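Local coordinates for CARDB domain-containing protein (Pyrococcus furiosus, PDB 3IDU), which is of unknown function but binds two manganese ions through this all-beta CARDB domain, one part of a longer protein, at residues A[35-40]-A[112-117]. Numbering follows the deposited sequence.
Sequences AEYEVH and ATFDVS
Tyr37 and Val116 approach from opposite directions and show how two strands of facing sheets, their nearest CA atoms (Tyr37 and Phe114) 10.5 Å apart, can meet through three side chains. The phenol oxygen does the closest touching: Tyr37 OH lies 3.2 Å from Val116 CG1 and just as near CG2, straddled by the two branches of the valine. Val116 CG2 also comes in obliquely on the ring, 3.8 Å from both Tyr37 CZ and CE2. Phe114 joins from the side, its CE1 standing 4.2 Å from Tyr37 CE2, near the plane of the tyrosine ring and at its edge. Within its own strand Phe114 receives Val116 CG2 at the edge of its ring, so one methyl group touches both aromatics. With CB of Tyr37 already turned toward the other strand, the CG position (anti to the carbonyl carbon, chi1 -69°) carries the ring to the facing sheet. Its hydroxyl, buried against the valine methyls, is satisfied by a hydrogen bond with Pro26 O, which would help to hold the phenol end in place. In its own sheet, Phe80 on strand 75-82 meets the Tyr37 ring, the two planes about 10° apart. This is core packing of the CARDB beta sandwich (E-set clan), away from the manganese sites: strand 35-43 lies between 19-24 and 75-82, and facing it strand 111-118 runs between 28-29 and 88-96, where Val29 touches both Tyr37 and Val116.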
loop_
_atom_site.group_PDB
_atom_site.type_symbol
_atom_site.label_atom_id
_atom_site.label_comp_id
_atom_site.label_asym_id
_atom_site.label_seq_id
_atom_site.Cartn_x
_atom_site.Cartn_y
_atom_site.Cartn_z
ATOM N N ALA A 35 14.407 6.877 7.057
ATOM C CA ALA A 35 13.376 5.966 7.539
ATOM C C ALA A 35 12.967 5.033 6.402
ATOM O O ALA A 35 12.782 5.469 5.265
ATOM C CB ALA A 35 12.169 6.753 8.042
ATOM N N GLU A 36 12.825 3.748 6.713
ATOM C CA GLU A 36 12.449 2.763 5.707
ATOM C C GLU A 36 11.038 2.231 5.940
ATOM O O GLU A 36 10.715 1.756 7.029
ATOM C CB GLU A 36 13.454 1.605 5.714
ATOM C CG GLU A 36 14.894 2.041 5.452
ATOM C CD GLU A 36 15.887 0.892 5.511
ATOM O OE1 GLU A 36 17.096 1.143 5.318
ATOM O OE2 GLU A 36 15.462 -0.258 5.748
ATOM N N TYR A 37 10.200 2.321 4.911
ATOM C CA TYR A 37 8.826 1.841 5.005
ATOM C C TYR A 37 8.569 0.739 3.998
ATOM O O TYR A 37 9.304 0.593 3.026
ATOM C CB TYR A 37 7.830 2.977 4.763
ATOM C CG TYR A 37 7.798 4.010 5.863
ATOM C CD1 TYR A 37 8.734 5.043 5.908
ATOM C CD2 TYR A 37 6.849 3.935 6.879
ATOM C CE1 TYR A 37 8.721 5.979 6.945
ATOM C CE2 TYR A 37 6.828 4.861 7.916
ATOM C CZ TYR A 37 7.765 5.878 7.945
ATOM O OH TYR A 37 7.750 6.783 8.980
ATOM N N GLU A 38 7.525 -0.044 4.239
ATOM C CA GLU A 38 7.178 -1.119 3.326
ATOM C C GLU A 38 5.710 -1.044 2.954
ATOM O O GLU A 38 4.847 -0.820 3.805
ATOM C CB GLU A 38 7.460 -2.487 3.955
ATOM C CG GLU A 38 8.879 -2.668 4.465
ATOM C CD GLU A 38 9.151 -4.088 4.920
ATOM O OE1 GLU A 38 8.321 -4.641 5.673
ATOM O OE2 GLU A 38 10.198 -4.649 4.532
ATOM N N VAL A 39 5.435 -1.217 1.668
ATOM C CA VAL A 39 4.067 -1.214 1.186
ATOM C C VAL A 39 3.775 -2.662 0.814
ATOM O O VAL A 39 4.415 -3.219 -0.075
ATOM C CB VAL A 39 3.902 -0.312 -0.054
ATOM C CG1 VAL A 39 2.468 -0.388 -0.555
ATOM C CG2 VAL A 39 4.259 1.136 0.303
ATOM N N HIS A 40 2.838 -3.278 1.529
ATOM C CA HIS A 40 2.458 -4.661 1.273
ATOM C C HIS A 40 1.231 -4.680 0.365
ATOM O O HIS A 40 0.140 -4.299 0.782
ATOM C CB HIS A 40 2.141 -5.378 2.591
ATOM C CG HIS A 40 3.334 -5.572 3.474
ATOM N ND1 HIS A 40 3.761 -6.816 3.885
ATOM C CD2 HIS A 40 4.212 -4.682 3.996
ATOM C CE1 HIS A 40 4.853 -6.685 4.620
ATOM N NE2 HIS A 40 5.147 -5.400 4.702
ATOM N N ALA A 112 -4.663 2.547 2.022
ATOM C CA ALA A 112 -4.052 2.399 3.336
ATOM C C ALA A 112 -3.736 3.781 3.904
ATOM O O ALA A 112 -3.430 4.721 3.161
ATOM C CB ALA A 112 -2.772 1.573 3.235
ATOM N N THR A 113 -3.821 3.899 5.223
ATOM C CA THR A 113 -3.534 5.154 5.902
ATOM C C THR A 113 -2.575 4.840 7.042
ATOM O O THR A 113 -2.802 3.910 7.813
ATOM C CB THR A 113 -4.825 5.790 6.460
ATOM O OG1 THR A 113 -5.778 5.930 5.399
ATOM C CG2 THR A 113 -4.535 7.165 7.049
ATOM N N PHE A 114 -1.497 5.606 7.129
ATOM C CA PHE A 114 -0.496 5.398 8.162
ATOM C C PHE A 114 0.034 6.755 8.604
ATOM O O PHE A 114 0.530 7.537 7.793
ATOM C CB PHE A 114 0.632 4.524 7.605
ATOM C CG PHE A 114 1.547 3.963 8.653
ATOM C CD1 PHE A 114 2.528 4.756 9.238
ATOM C CD2 PHE A 114 1.417 2.640 9.067
ATOM C CE1 PHE A 114 3.368 4.243 10.223
ATOM C CE2 PHE A 114 2.252 2.114 10.052
ATOM C CZ PHE A 114 3.230 2.920 10.632
ATOM N N ASP A 115 -0.086 7.031 9.897
ATOM C CA ASP A 115 0.361 8.294 10.465
ATOM C C ASP A 115 1.770 8.202 11.050
ATOM O O ASP A 115 2.099 7.253 11.763
ATOM C CB ASP A 115 -0.644 8.740 11.529
ATOM C CG ASP A 115 -2.003 9.066 10.932
ATOM O OD1 ASP A 115 -3.034 8.634 11.492
ATOM O OD2 ASP A 115 -2.042 9.762 9.892
ATOM N N VAL A 116 2.595 9.197 10.737
ATOM C CA VAL A 116 3.973 9.240 11.213
ATOM C C VAL A 116 4.272 10.563 11.906
ATOM O O VAL A 116 3.979 11.633 11.374
ATOM C CB VAL A 116 4.972 9.064 10.046
ATOM C CG1 VAL A 116 6.400 9.164 10.562
ATOM C CG2 VAL A 116 4.748 7.722 9.369
ATOM N N SER A 117 4.862 10.489 13.093
ATOM C CA SER A 117 5.199 11.692 13.839
ATOM C C SER A 117 6.688 12.007 13.722
ATOM O O SER A 117 7.528 11.282 14.258
ATOM C CB SER A 117 4.821 11.525 15.311
ATOM O OG SER A 117 5.094 12.709 16.039
#